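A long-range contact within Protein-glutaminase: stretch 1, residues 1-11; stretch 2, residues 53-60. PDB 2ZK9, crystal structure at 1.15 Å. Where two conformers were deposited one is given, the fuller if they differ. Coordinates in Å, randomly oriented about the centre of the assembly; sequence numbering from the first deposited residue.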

# COMPACT_ATOMS: atom_id res chain seq x y z
N LEU A 1 0.51 13.63 16.86
CA LEU A 1 0.55 13.03 15.54
C LEU A 1 1.41 13.90 14.60
O LEU A 1 1.17 15.10 14.48
CB LEU A 1 -0.92 12.81 15.06
CG LEU A 1 -1.04 11.99 13.79
CD1 LEU A 1 -0.53 10.56 13.96
CD2 LEU A 1 -2.49 11.92 13.28
N ALA A 2 2.45 13.32 14.00
CA ALA A 2 3.39 14.05 13.17
C ALA A 2 3.37 13.60 11.72
O ALA A 2 3.46 12.40 11.47
CB ALA A 2 4.82 13.91 13.69
N SER A 3 3.30 14.51 10.77
CA SER A 3 3.27 14.20 9.35
C SER A 3 4.65 13.94 8.75
O SER A 3 4.71 13.43 7.63
CB SER A 3 2.69 15.36 8.53
OG SER A 3 1.27 15.31 8.72
N VAL A 4 5.69 14.35 9.46
CA VAL A 4 7.03 14.17 8.95
C VAL A 4 7.84 13.34 9.92
O VAL A 4 7.95 13.69 11.09
CB VAL A 4 7.75 15.51 8.66
CG1 VAL A 4 9.14 15.28 8.14
CG2 VAL A 4 6.94 16.37 7.72
N ILE A 5 8.39 12.25 9.44
CA ILE A 5 9.25 11.34 10.21
C ILE A 5 10.58 12.00 10.42
O ILE A 5 11.12 12.67 9.50
CB ILE A 5 9.32 10.01 9.45
CG1 ILE A 5 8.08 9.13 9.68
CG2 ILE A 5 10.56 9.17 9.70
CD1 ILE A 5 6.75 9.72 9.24
N PRO A 6 11.19 11.92 11.61
CA PRO A 6 12.34 12.77 11.93
C PRO A 6 13.66 12.44 11.25
O PRO A 6 14.50 13.33 11.14
CB PRO A 6 12.52 12.64 13.44
CG PRO A 6 11.85 11.32 13.77
CD PRO A 6 10.70 11.25 12.86
N ASP A 7 13.88 11.20 10.79
CA ASP A 7 15.17 10.81 10.24
C ASP A 7 14.99 9.50 9.49
O ASP A 7 13.97 8.81 9.57
CB ASP A 7 16.21 10.72 11.35
CG ASP A 7 15.71 10.06 12.61
OD1 ASP A 7 15.80 10.65 13.71
OD2 ASP A 7 15.19 8.95 12.50
N VAL A 8 16.03 9.17 8.73
CA VAL A 8 16.10 7.95 7.97
C VAL A 8 16.15 6.69 8.80
O VAL A 8 15.64 5.64 8.42
CB VAL A 8 17.35 8.03 7.05
CG1 VAL A 8 17.59 6.65 6.46
CG2 VAL A 8 17.11 9.12 6.01
N ALA A 9 16.72 6.78 9.98
CA ALA A 9 16.73 5.62 10.88
C ALA A 9 15.29 5.31 11.27
O ALA A 9 14.93 4.12 11.33
CB ALA A 9 17.57 5.85 12.13
N THR A 10 14.49 6.30 11.52
CA THR A 10 13.09 6.08 11.90
C THR A 10 12.30 5.59 10.70
O THR A 10 11.48 4.67 10.84
CB THR A 10 12.51 7.36 12.53
OG1 THR A 10 13.29 7.71 13.67
CG2 THR A 10 11.09 7.08 13.02
N LEU A 11 12.51 6.14 9.51
CA LEU A 11 11.87 5.62 8.32
C LEU A 11 12.18 4.15 8.16
O LEU A 11 11.27 3.33 7.86
CB LEU A 11 12.40 6.40 7.12
CG LEU A 11 11.86 5.90 5.78
CD1 LEU A 11 10.42 6.22 5.60
CD2 LEU A 11 12.68 6.52 4.64
N LEU A 53 2.15 3.22 11.17
CA LEU A 53 2.76 4.54 11.36
C LEU A 53 2.08 5.28 12.52
O LEU A 53 2.77 5.86 13.36
CB LEU A 53 2.69 5.41 10.09
CG LEU A 53 4.01 5.39 9.24
CD1 LEU A 53 4.30 4.01 8.72
CD2 LEU A 53 3.88 6.38 8.11
N MET A 54 0.76 5.26 12.60
CA MET A 54 0.07 5.95 13.63
C MET A 54 0.36 5.37 15.01
O MET A 54 0.46 6.12 15.98
CB MET A 54 -1.44 6.02 13.34
CG MET A 54 -1.79 6.89 12.17
SD MET A 54 -3.52 7.03 11.81
CE MET A 54 -4.18 7.86 13.23
N ASN A 55 0.52 4.08 15.11
CA ASN A 55 0.91 3.46 16.37
C ASN A 55 2.18 4.11 16.88
O ASN A 55 2.36 4.22 18.08
CB ASN A 55 1.03 1.96 16.17
CG ASN A 55 -0.30 1.18 16.06
OD1 ASN A 55 -1.38 1.67 16.48
ND2 ASN A 55 -0.14 -0.01 15.52
N ASN A 56 3.05 4.51 15.98
CA ASN A 56 4.34 5.12 16.23
C ASN A 56 4.29 6.64 16.36
O ASN A 56 5.32 7.26 16.55
CB ASN A 56 5.35 4.81 15.10
CG ASN A 56 5.99 3.46 15.18
OD1 ASN A 56 7.06 3.19 15.75
ND2 ASN A 56 5.32 2.43 14.68
N GLY A 57 3.12 7.25 16.25
CA GLY A 57 2.95 8.70 16.34
C GLY A 57 3.13 9.43 15.02
O GLY A 57 3.35 10.64 15.08
N TYR A 58 3.02 8.76 13.87
CA TYR A 58 3.16 9.39 12.57
C TYR A 58 1.93 9.20 11.72
O TYR A 58 1.23 8.18 11.79
CB TYR A 58 4.39 8.84 11.81
CG TYR A 58 5.64 9.02 12.64
CD1 TYR A 58 6.30 7.97 13.23
CD2 TYR A 58 6.14 10.30 12.81
CE1 TYR A 58 7.42 8.15 13.97
CE2 TYR A 58 7.24 10.51 13.62
CZ TYR A 58 7.88 9.41 14.20
OH TYR A 58 8.99 9.60 14.96
N ASP A 59 1.70 10.16 10.82
CA ASP A 59 0.76 9.98 9.74
C ASP A 59 1.55 10.04 8.41
O ASP A 59 2.77 10.23 8.41
CB ASP A 59 -0.40 10.97 9.81
CG ASP A 59 -1.70 10.52 9.18
OD1 ASP A 59 -1.70 9.50 8.46
OD2 ASP A 59 -2.75 11.16 9.45
N CYS A 60 0.84 9.83 7.34
CA CYS A 60 1.38 9.83 6.00
C CYS A 60 0.30 10.28 5.04
O CYS A 60 -0.84 10.51 5.42
CB CYS A 60 1.88 8.44 5.65
SG CYS A 60 0.62 7.15 5.73
O HOH W 1 4.83 10.77 6.68

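A single aromatic side chain, Tyr 58, gathers most of the first stretch around itself, while the backbones join at one isolated beta bridge. Although the CA-to-CB bond of Tyr 58 points away from the first stretch, the residue has the largest area covered in the contact, since Ala 2, Ile 5, Pro 6 and Thr 10 all reach its side chain. Ile 5 lies over one face: its CG1 is 4.0 Å from the centroid of the Tyr 58 ring and only 17° off the ring normal, a CH-pi contact. The CA-to-CB bond of Ile 5 points sideways, but the end of the side chain comes nearer, and CD1 of Ile 5 packs 3.6 Å from CB of Tyr 58. Ala 2 O sits at the ring edge, near its plane, and Ala 2 CB is 3.9 Å from Tyr 58 CD2. Farther along the ring, Pro 6 CD approaches obliquely, 3.6 Å from Tyr 58 CE2 and 3.2 Å from Tyr 58 OH. Thr 10 CG2, reached after the chain has turned into a helix, lies 3.8 Å from the same Tyr 58 OH; here the CA-to-CB bond points toward the second stretch.

The bridge pairs Ala 2 with Tyr 58, their CA atoms 4.7 Å apart. Ala 2 N donates to Gly 57 O at 3.0 Å, and Asp 59 N donates to Ala 2 O at 2.9 Å, with N-H...acceptor angles of 154° and 162°. Ala 2 thus uses both its backbone polar groups on the residues flanking Tyr 58. Its carbonyl also receives a CA-H...O contact, with Tyr 58 CA 3.2 Å from Ala 2 O. One residue on, direct pairing gives way to water: Ser 3 O and Asp 59 O are 3.8 Å apart, and water 1 lies within hydrogen-bonding reach of both, 2.8 Å from Ser 3 O and 2.7 Å from Asp 59 O.

Leu 1 extends the contact beside the bridge. Its CD1 rests 3.6 Å from Tyr 58 C and 4.3 Å from Met 54 CG, so the side chain covers backbone as well as the methionine of the preceding helix. Leu 1 CD2 is 3.9 Å from Asp 59 OD2, a contact without a hydrogen bond.

Local bonds accompany the contact in both stretches. Gly 57 ends the helix in a Schellman motif, with Tyr 58 N bonding back to Leu 53 O at 3.0 Å and Gly 57 N to Met 54 O at 2.9 Å. At its phi of 88° and psi of 20°, a CB would be jammed against the preceding carbonyl oxygen, which by itself calls for glycine. In the first stretch, Asp 7 caps the helix: its OD2 accepts from Thr 10 N at 2.9 Å and from Thr 10 OG1 at 2.6 Å. Cys 60 N donates to Asp 59 OD1 at 2.8 Å.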